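Local coordinates for protein argonaute (Marinitoga piezophila, PDB 5I4A) that uses short 5'-hydroxyl RNA guides to bind complementary target DNA or RNA and cleave it, with a preference for manganese ions in DNA cleavage, at residues A[442-450]-A[511-519]; A[94-104]-A[243-251]. All coordinates share one frame; numbering follows the deposited sequence.

Contact 1: A[442-450]-A[511-519]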
# COMPACT_ATOMS: atom_id res chain seq x y z
N LYS A 442 23.37 14.68 6.05
CA LYS A 442 22.85 15.80 6.82
C LYS A 442 21.33 15.81 6.94
O LYS A 442 20.79 16.67 7.64
CB LYS A 442 23.32 17.11 6.19
CG LYS A 442 22.89 17.29 4.74
CD LYS A 442 23.53 18.53 4.14
CE LYS A 442 23.38 18.57 2.63
NZ LYS A 442 24.13 19.71 2.03
N ASN A 443 20.64 14.87 6.29
CA ASN A 443 19.19 14.88 6.24
C ASN A 443 18.61 13.77 7.11
O ASN A 443 19.19 12.69 7.25
CB ASN A 443 18.71 14.72 4.79
CG ASN A 443 19.33 15.74 3.86
OD1 ASN A 443 19.41 16.92 4.19
ND2 ASN A 443 19.76 15.29 2.69
N LEU A 444 17.44 14.05 7.69
CA LEU A 444 16.72 13.10 8.52
C LEU A 444 15.43 12.72 7.80
O LEU A 444 14.53 13.55 7.64
CB LEU A 444 16.42 13.70 9.90
CG LEU A 444 15.53 12.89 10.83
CD1 LEU A 444 16.12 11.51 11.07
CD2 LEU A 444 15.32 13.62 12.15
N TYR A 445 15.36 11.47 7.35
CA TYR A 445 14.23 10.97 6.58
C TYR A 445 13.26 10.27 7.51
O TYR A 445 13.61 9.27 8.15
CB TYR A 445 14.71 10.04 5.47
CG TYR A 445 15.73 10.69 4.56
CD1 TYR A 445 15.34 11.63 3.61
CD2 TYR A 445 17.08 10.39 4.65
CE1 TYR A 445 16.27 12.24 2.78
CE2 TYR A 445 18.02 10.99 3.83
CZ TYR A 445 17.60 11.92 2.90
OH TYR A 445 18.52 12.52 2.07
N ILE A 446 12.04 10.79 7.59
CA ILE A 446 11.02 10.33 8.53
C ILE A 446 9.78 9.94 7.74
O ILE A 446 9.35 10.68 6.85
CB ILE A 446 10.70 11.41 9.58
CG1 ILE A 446 11.92 11.68 10.46
CG2 ILE A 446 9.51 11.01 10.43
CD1 ILE A 446 11.76 12.88 11.36
N GLY A 447 9.20 8.79 8.07
CA GLY A 447 7.95 8.34 7.48
C GLY A 447 6.85 8.34 8.53
O GLY A 447 7.10 8.02 9.70
N ILE A 448 5.64 8.71 8.12
CA ILE A 448 4.51 8.87 9.03
C ILE A 448 3.34 8.05 8.51
O ILE A 448 2.85 8.29 7.40
CB ILE A 448 4.09 10.34 9.17
CG1 ILE A 448 5.28 11.22 9.56
CG2 ILE A 448 2.96 10.47 10.19
CD1 ILE A 448 5.90 10.84 10.89
N ASP A 449 2.88 7.09 9.32
CA ASP A 449 1.66 6.33 9.05
C ASP A 449 0.67 6.64 10.16
O ASP A 449 0.88 6.23 11.31
CB ASP A 449 1.95 4.83 8.96
CG ASP A 449 0.74 4.02 8.48
OD1 ASP A 449 -0.41 4.42 8.73
OD2 ASP A 449 0.96 2.98 7.83
N LEU A 450 -0.40 7.36 9.82
CA LEU A 450 -1.38 7.79 10.80
C LEU A 450 -2.77 7.67 10.19
O LEU A 450 -3.07 8.31 9.18
CB LEU A 450 -1.11 9.23 11.25
CG LEU A 450 -2.08 9.88 12.23
CD1 LEU A 450 -1.34 10.73 13.25
CD2 LEU A 450 -3.06 10.72 11.47
N PRO A 511 20.03 17.52 12.41
CA PRO A 511 19.92 17.39 10.95
C PRO A 511 19.71 18.75 10.32
O PRO A 511 18.92 19.56 10.81
CB PRO A 511 18.70 16.49 10.77
CG PRO A 511 17.89 16.69 12.01
CD PRO A 511 18.89 16.93 13.11
N GLU A 512 20.44 19.02 9.24
CA GLU A 512 20.24 20.29 8.56
C GLU A 512 18.89 20.34 7.86
O GLU A 512 18.27 21.40 7.80
CB GLU A 512 21.37 20.53 7.56
CG GLU A 512 21.60 22.00 7.29
CD GLU A 512 21.72 22.80 8.58
OE1 GLU A 512 22.79 22.74 9.22
OE2 GLU A 512 20.74 23.48 8.96
N ASN A 513 18.41 19.20 7.37
CA ASN A 513 17.12 19.11 6.71
C ASN A 513 16.36 17.90 7.24
O ASN A 513 16.97 16.89 7.62
CB ASN A 513 17.27 19.02 5.19
CG ASN A 513 18.24 20.05 4.65
OD1 ASN A 513 17.89 21.22 4.49
ND2 ASN A 513 19.46 19.62 4.35
N VAL A 514 15.04 18.01 7.26
CA VAL A 514 14.17 16.96 7.78
C VAL A 514 13.08 16.69 6.75
O VAL A 514 12.28 17.58 6.43
CB VAL A 514 13.55 17.33 9.14
CG1 VAL A 514 12.63 16.22 9.62
CG2 VAL A 514 14.64 17.59 10.17
N PHE A 515 13.05 15.46 6.23
CA PHE A 515 12.05 15.04 5.26
C PHE A 515 10.93 14.31 5.99
O PHE A 515 11.17 13.27 6.62
CB PHE A 515 12.67 14.12 4.20
CG PHE A 515 13.66 14.81 3.30
CD1 PHE A 515 14.87 15.28 3.80
CD2 PHE A 515 13.40 14.97 1.95
CE1 PHE A 515 15.78 15.90 2.97
CE2 PHE A 515 14.31 15.59 1.12
CZ PHE A 515 15.50 16.06 1.63
N ILE A 516 9.72 14.85 5.92
CA ILE A 516 8.55 14.24 6.54
C ILE A 516 7.69 13.70 5.41
O ILE A 516 7.02 14.45 4.69
CB ILE A 516 7.77 15.24 7.41
CG1 ILE A 516 8.63 15.72 8.58
CG2 ILE A 516 6.49 14.59 7.94
CD1 ILE A 516 9.41 16.99 8.27
N LEU A 517 7.71 12.38 5.24
CA LEU A 517 6.93 11.70 4.22
C LEU A 517 5.69 11.10 4.86
O LEU A 517 5.79 10.35 5.84
CB LEU A 517 7.76 10.62 3.53
CG LEU A 517 9.26 10.92 3.38
CD1 LEU A 517 9.97 9.73 2.75
CD2 LEU A 517 9.51 12.18 2.57
N ARG A 518 4.52 11.44 4.32
CA ARG A 518 3.24 11.07 4.90
C ARG A 518 2.53 10.06 4.00
O ARG A 518 2.46 10.26 2.78
CB ARG A 518 2.36 12.31 5.10
CG ARG A 518 0.94 12.02 5.54
CD ARG A 518 0.88 11.41 6.93
NE ARG A 518 -0.50 11.33 7.41
CZ ARG A 518 -1.07 12.21 8.22
NH1 ARG A 518 -0.37 13.25 8.67
NH2 ARG A 518 -2.33 12.05 8.59
N ASP A 519 2.03 8.99 4.60
CA ASP A 519 1.20 8.02 3.89
C ASP A 519 -0.17 8.65 3.66
O ASP A 519 -1.03 8.67 4.54
CB ASP A 519 1.08 6.73 4.70
CG ASP A 519 0.19 5.69 4.03
OD1 ASP A 519 -0.11 5.83 2.82
OD2 ASP A 519 -0.20 4.73 4.71
O HOH W 1 -0.88 8.38 7.03
O HOH W 2 -2.87 6.77 6.33
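Asn-443 and Asn-513 pair at the start of two adjacent parallel strands, 443-450 and 513-519. Their N-to-C directions differ by 13°. Their hydrogen-bond ladder joins the two strands, from Leu-444 N with Asn-513 O to Asp-519 N with Ile-448 O. They belong to the central sheet of the RNase H fold of the PIWI domain.

In Asn-443, CB and CG both lie against Phe-515 CE1, with CB 3.6 Å from it. CG stands beside the backbone N (chi1 -54°), and the amide leans toward Asn-513, side by side with it. OD1 accepts a bond from Asn-513 ND2 at 2.7 Å, nearly in line with the C=O. ND2 donates to Tyr-445 OH at 3.1 Å and also bonds Tyr-593. With an alanine here, Asn-513 ND2 would probably lose this acceptor and Tyr-445 OH one of its partners.

Tyr-445 CE1 comes over one face of the Phe-515 ring, 3.5 Å from Phe-515 CD1. The two planes are 44° apart. Tyr-445 OH is held further by Gln-601. On the face that carries Ile-446 and Ile-448, Ile-448 CG1 meets Ile-516 CG2 at 3.9 Å. Arg-518 bends beyond CG and sets one guanidinium face against Leu-450 CB. One water accepts from both Leu-450 N and Arg-518 NE, while Glu-524 takes Arg-518 NH2 in a salt bridge.

At the far end Asp-449 OD2 and Asp-519 OD2 are 3.8 Å apart. Both are inferred active-site residues and, by similarity, manganese ligands. Asn-627 of helix 621-631 lies beside them. Helix 595-605 covers Tyr-445 and Phe-515, helix 485-507 packs on Ile-446 and Val-514, and strands 458-466 and 539-546 flank the pair.

Contact 2: A[94-104]-A[243-251]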
# COMPACT_ATOMS: atom_id res chain seq x y z
N TYR A 94 -21.35 13.92 -9.15
CA TYR A 94 -21.91 14.08 -10.48
C TYR A 94 -21.41 12.99 -11.42
O TYR A 94 -22.17 12.50 -12.26
CB TYR A 94 -21.59 15.46 -11.04
CG TYR A 94 -22.19 15.69 -12.40
CD1 TYR A 94 -23.56 15.60 -12.59
CD2 TYR A 94 -21.39 15.98 -13.50
CE1 TYR A 94 -24.12 15.80 -13.83
CE2 TYR A 94 -21.94 16.18 -14.74
CZ TYR A 94 -23.30 16.09 -14.91
OH TYR A 94 -23.87 16.28 -16.14
N ILE A 95 -20.14 12.62 -11.30
CA ILE A 95 -19.60 11.53 -12.12
C ILE A 95 -20.28 10.22 -11.77
O ILE A 95 -20.65 9.44 -12.65
CB ILE A 95 -18.07 11.45 -11.95
CG1 ILE A 95 -17.40 12.62 -12.66
CG2 ILE A 95 -17.54 10.11 -12.46
CD1 ILE A 95 -16.11 13.05 -12.02
N LYS A 96 -20.47 9.97 -10.47
CA LYS A 96 -21.16 8.76 -10.03
C LYS A 96 -22.56 8.68 -10.62
O LYS A 96 -22.97 7.62 -11.11
CB LYS A 96 -21.21 8.73 -8.51
CG LYS A 96 -21.92 7.53 -7.92
CD LYS A 96 -21.94 7.62 -6.40
CE LYS A 96 -22.51 6.37 -5.78
NZ LYS A 96 -22.41 6.42 -4.29
N LYS A 97 -23.30 9.79 -10.59
CA LYS A 97 -24.66 9.79 -11.14
C LYS A 97 -24.66 9.41 -12.61
O LYS A 97 -25.48 8.60 -13.05
CB LYS A 97 -25.30 11.16 -10.95
CG LYS A 97 -26.52 11.36 -11.84
CD LYS A 97 -27.13 12.74 -11.69
CE LYS A 97 -28.27 12.93 -12.68
NZ LYS A 97 -29.25 11.80 -12.61
N LEU A 98 -23.75 9.99 -13.39
CA LEU A 98 -23.70 9.71 -14.82
C LEU A 98 -23.43 8.23 -15.08
O LEU A 98 -24.08 7.61 -15.93
CB LEU A 98 -22.65 10.58 -15.50
CG LEU A 98 -22.99 12.07 -15.60
CD1 LEU A 98 -21.86 12.83 -16.28
CD2 LEU A 98 -24.29 12.26 -16.35
N PHE A 99 -22.46 7.65 -14.36
CA PHE A 99 -22.19 6.22 -14.49
C PHE A 99 -23.41 5.40 -14.10
O PHE A 99 -23.81 4.48 -14.82
CB PHE A 99 -20.99 5.83 -13.63
CG PHE A 99 -19.66 6.03 -14.31
CD1 PHE A 99 -19.15 5.06 -15.16
CD2 PHE A 99 -18.91 7.18 -14.09
CE1 PHE A 99 -17.92 5.23 -15.78
CE2 PHE A 99 -17.69 7.36 -14.71
CZ PHE A 99 -17.19 6.38 -15.55
N LEU A 100 -24.02 5.72 -12.95
CA LEU A 100 -25.20 4.98 -12.51
C LEU A 100 -26.36 5.18 -13.48
O LEU A 100 -27.14 4.25 -13.72
CB LEU A 100 -25.59 5.41 -11.10
CG LEU A 100 -24.67 5.00 -9.94
CD1 LEU A 100 -25.22 5.51 -8.62
CD2 LEU A 100 -24.49 3.49 -9.90
N ASP A 101 -26.50 6.39 -14.04
CA ASP A 101 -27.54 6.63 -15.03
C ASP A 101 -27.33 5.81 -16.29
O ASP A 101 -28.30 5.56 -17.02
CB ASP A 101 -27.60 8.12 -15.39
CG ASP A 101 -28.26 8.95 -14.31
OD1 ASP A 101 -28.83 8.37 -13.36
OD2 ASP A 101 -28.23 10.20 -14.42
N ASN A 102 -26.10 5.41 -16.59
CA ASN A 102 -25.82 4.53 -17.71
C ASN A 102 -25.66 3.08 -17.27
O ASN A 102 -25.02 2.29 -17.97
CB ASN A 102 -24.58 5.02 -18.46
CG ASN A 102 -24.83 6.33 -19.19
OD1 ASN A 102 -25.18 6.34 -20.37
ND2 ASN A 102 -24.64 7.44 -18.48
N ASP A 103 -26.24 2.73 -16.12
CA ASP A 103 -26.37 1.36 -15.63
C ASP A 103 -25.03 0.72 -15.28
O ASP A 103 -24.92 -0.51 -15.27
CB ASP A 103 -27.14 0.48 -16.62
CG ASP A 103 -28.27 -0.29 -15.95
OD1 ASP A 103 -29.27 0.35 -15.57
OD2 ASP A 103 -28.15 -1.52 -15.81
N PHE A 104 -24.01 1.52 -14.98
CA PHE A 104 -22.81 0.98 -14.37
C PHE A 104 -23.07 0.68 -12.90
O PHE A 104 -23.86 1.36 -12.24
CB PHE A 104 -21.65 1.98 -14.48
CG PHE A 104 -21.01 2.02 -15.84
CD1 PHE A 104 -21.71 2.51 -16.94
CD2 PHE A 104 -19.70 1.60 -16.02
CE1 PHE A 104 -21.12 2.56 -18.19
CE2 PHE A 104 -19.10 1.65 -17.27
CZ PHE A 104 -19.81 2.13 -18.35
N THR A 243 -17.26 4.09 -25.00
CA THR A 243 -17.93 3.45 -23.87
C THR A 243 -18.32 4.48 -22.81
O THR A 243 -19.38 4.36 -22.19
CB THR A 243 -17.02 2.37 -23.27
OG1 THR A 243 -16.73 1.39 -24.27
CG2 THR A 243 -17.70 1.69 -22.09
N LEU A 244 -17.48 5.49 -22.59
CA LEU A 244 -17.75 6.53 -21.60
C LEU A 244 -18.24 7.82 -22.24
O LEU A 244 -18.00 8.91 -21.69
CB LEU A 244 -16.50 6.79 -20.76
CG LEU A 244 -15.91 5.57 -20.04
CD1 LEU A 244 -14.73 5.99 -19.18
CD2 LEU A 244 -16.98 4.88 -19.20
N GLY A 245 -18.92 7.73 -23.38
CA GLY A 245 -19.31 8.92 -24.11
C GLY A 245 -20.13 9.90 -23.28
O GLY A 245 -20.01 11.12 -23.44
N PHE A 246 -20.97 9.38 -22.38
CA PHE A 246 -21.77 10.24 -21.52
C PHE A 246 -20.92 11.21 -20.71
O PHE A 246 -21.44 12.23 -20.23
CB PHE A 246 -22.63 9.39 -20.58
CG PHE A 246 -21.85 8.39 -19.78
CD1 PHE A 246 -21.27 8.75 -18.57
CD2 PHE A 246 -21.70 7.09 -20.22
CE1 PHE A 246 -20.55 7.84 -17.83
CE2 PHE A 246 -20.99 6.17 -19.48
CZ PHE A 246 -20.41 6.54 -18.29
N LEU A 247 -19.63 10.93 -20.55
CA LEU A 247 -18.73 11.87 -19.89
C LEU A 247 -18.39 13.08 -20.76
O LEU A 247 -17.69 13.98 -20.28
CB LEU A 247 -17.44 11.17 -19.47
CG LEU A 247 -17.53 10.12 -18.36
CD1 LEU A 247 -16.13 9.70 -17.93
CD2 LEU A 247 -18.32 10.65 -17.17
N ASN A 248 -18.86 13.12 -22.01
CA ASN A 248 -18.65 14.30 -22.84
C ASN A 248 -19.20 15.56 -22.19
O ASN A 248 -18.80 16.66 -22.56
CB ASN A 248 -19.28 14.10 -24.23
CG ASN A 248 -20.78 14.39 -24.23
OD1 ASN A 248 -21.49 14.11 -23.27
ND2 ASN A 248 -21.26 14.96 -25.33
N LYS A 249 -20.11 15.40 -21.23
CA LYS A 249 -20.67 16.55 -20.53
C LYS A 249 -19.58 17.38 -19.86
O LYS A 249 -19.65 18.61 -19.84
CB LYS A 249 -21.69 16.07 -19.49
CG LYS A 249 -23.02 15.62 -20.10
CD LYS A 249 -23.97 15.03 -19.06
CE LYS A 249 -25.40 15.02 -19.58
NZ LYS A 249 -26.28 14.09 -18.81
N ILE A 250 -18.56 16.73 -19.31
CA ILE A 250 -17.55 17.42 -18.51
C ILE A 250 -16.15 17.37 -19.11
O ILE A 250 -15.27 18.10 -18.62
CB ILE A 250 -17.51 16.90 -17.06
CG1 ILE A 250 -17.14 15.41 -17.02
CG2 ILE A 250 -18.85 17.13 -16.37
CD1 ILE A 250 -16.96 14.87 -15.61
N THR A 251 -15.90 16.57 -20.14
CA THR A 251 -14.55 16.49 -20.68
C THR A 251 -14.60 15.98 -22.12
O THR A 251 -15.59 15.38 -22.55
CB THR A 251 -13.66 15.58 -19.83
OG1 THR A 251 -12.29 15.74 -20.22
CG2 THR A 251 -14.06 14.12 -19.99
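The helix end carrying Leu-98 passes the 3-10 segment carrying Phe-246 with their CA atoms 7.0 Å apart, and no hydrogen bond joins the two segments. The helix closes in a Schellman motif, with Phe-104 N bonded to Phe-99 O, Asp-103 N to Leu-100 O, and Asp-103 at positive phi. Phe-99, Phe-104 and Phe-246 form an aromatic cluster at this end. It joins the end of the N-terminal domain and the start of linker L1 to linker L2.

Phe-246 is the centre of the contact. Its CG lies between the backbone N and the carbonyl carbon (chi1 54°), and the ring reaches across to the helix end. The ring edge meets the face of Phe-99 in a T-shaped stack, with planes at 84° and Phe-246 CZ 3.7 Å from Phe-99 CD1. A second, offset edge-to-face pair sets Phe-246 against the face of Phe-104. Leu-98 CB reaches Phe-246 CD1 at 3.8 Å.

Leu-244 CD2 touches Phe-99 CE1 at 3.6 Å. Strand 127-140 also borders this group, through Ile-135 on Phe-99 and Tyr-133 on Leu-244.

Further back along the helix, Ile-250 fits against two side chains. Its CG2 lies at the edge of the Tyr-94 ring, 3.6 Å from Tyr-94 CE2. Its CD1 meets Ile-95 CG1 at 3.7 Å. The extended Lys-249 chain crosses Tyr-94 at about a right angle and brings its CD to Tyr-94 OH.

The Asn-102 amide lies stacked on Phe-246, the planes 19° apart. Asn-102 ND2 is 3.2 Å from Phe-246 CG, while the same nitrogen donates to Leu-98 O at 2.6 Å.

Overall arrangement
Both segments of contact 2 precede those of contact 1 in the sequence. Their centres are about 41 Å apart and their nearest atoms about 23 Å, so they do not meet. They share no sheet or helix. Contact 2 lies in the PAZ lobe, where helix 84-101 meets the loop after helix 240-243. Contact 1 is in the PIWI lobe, inside a mixed sheet whose edge strand 264-266 comes from linker L2, the same linker that supplies residues 243-251. One contact thus joins the N-terminal domain and the linkers, and the other builds the nuclease core.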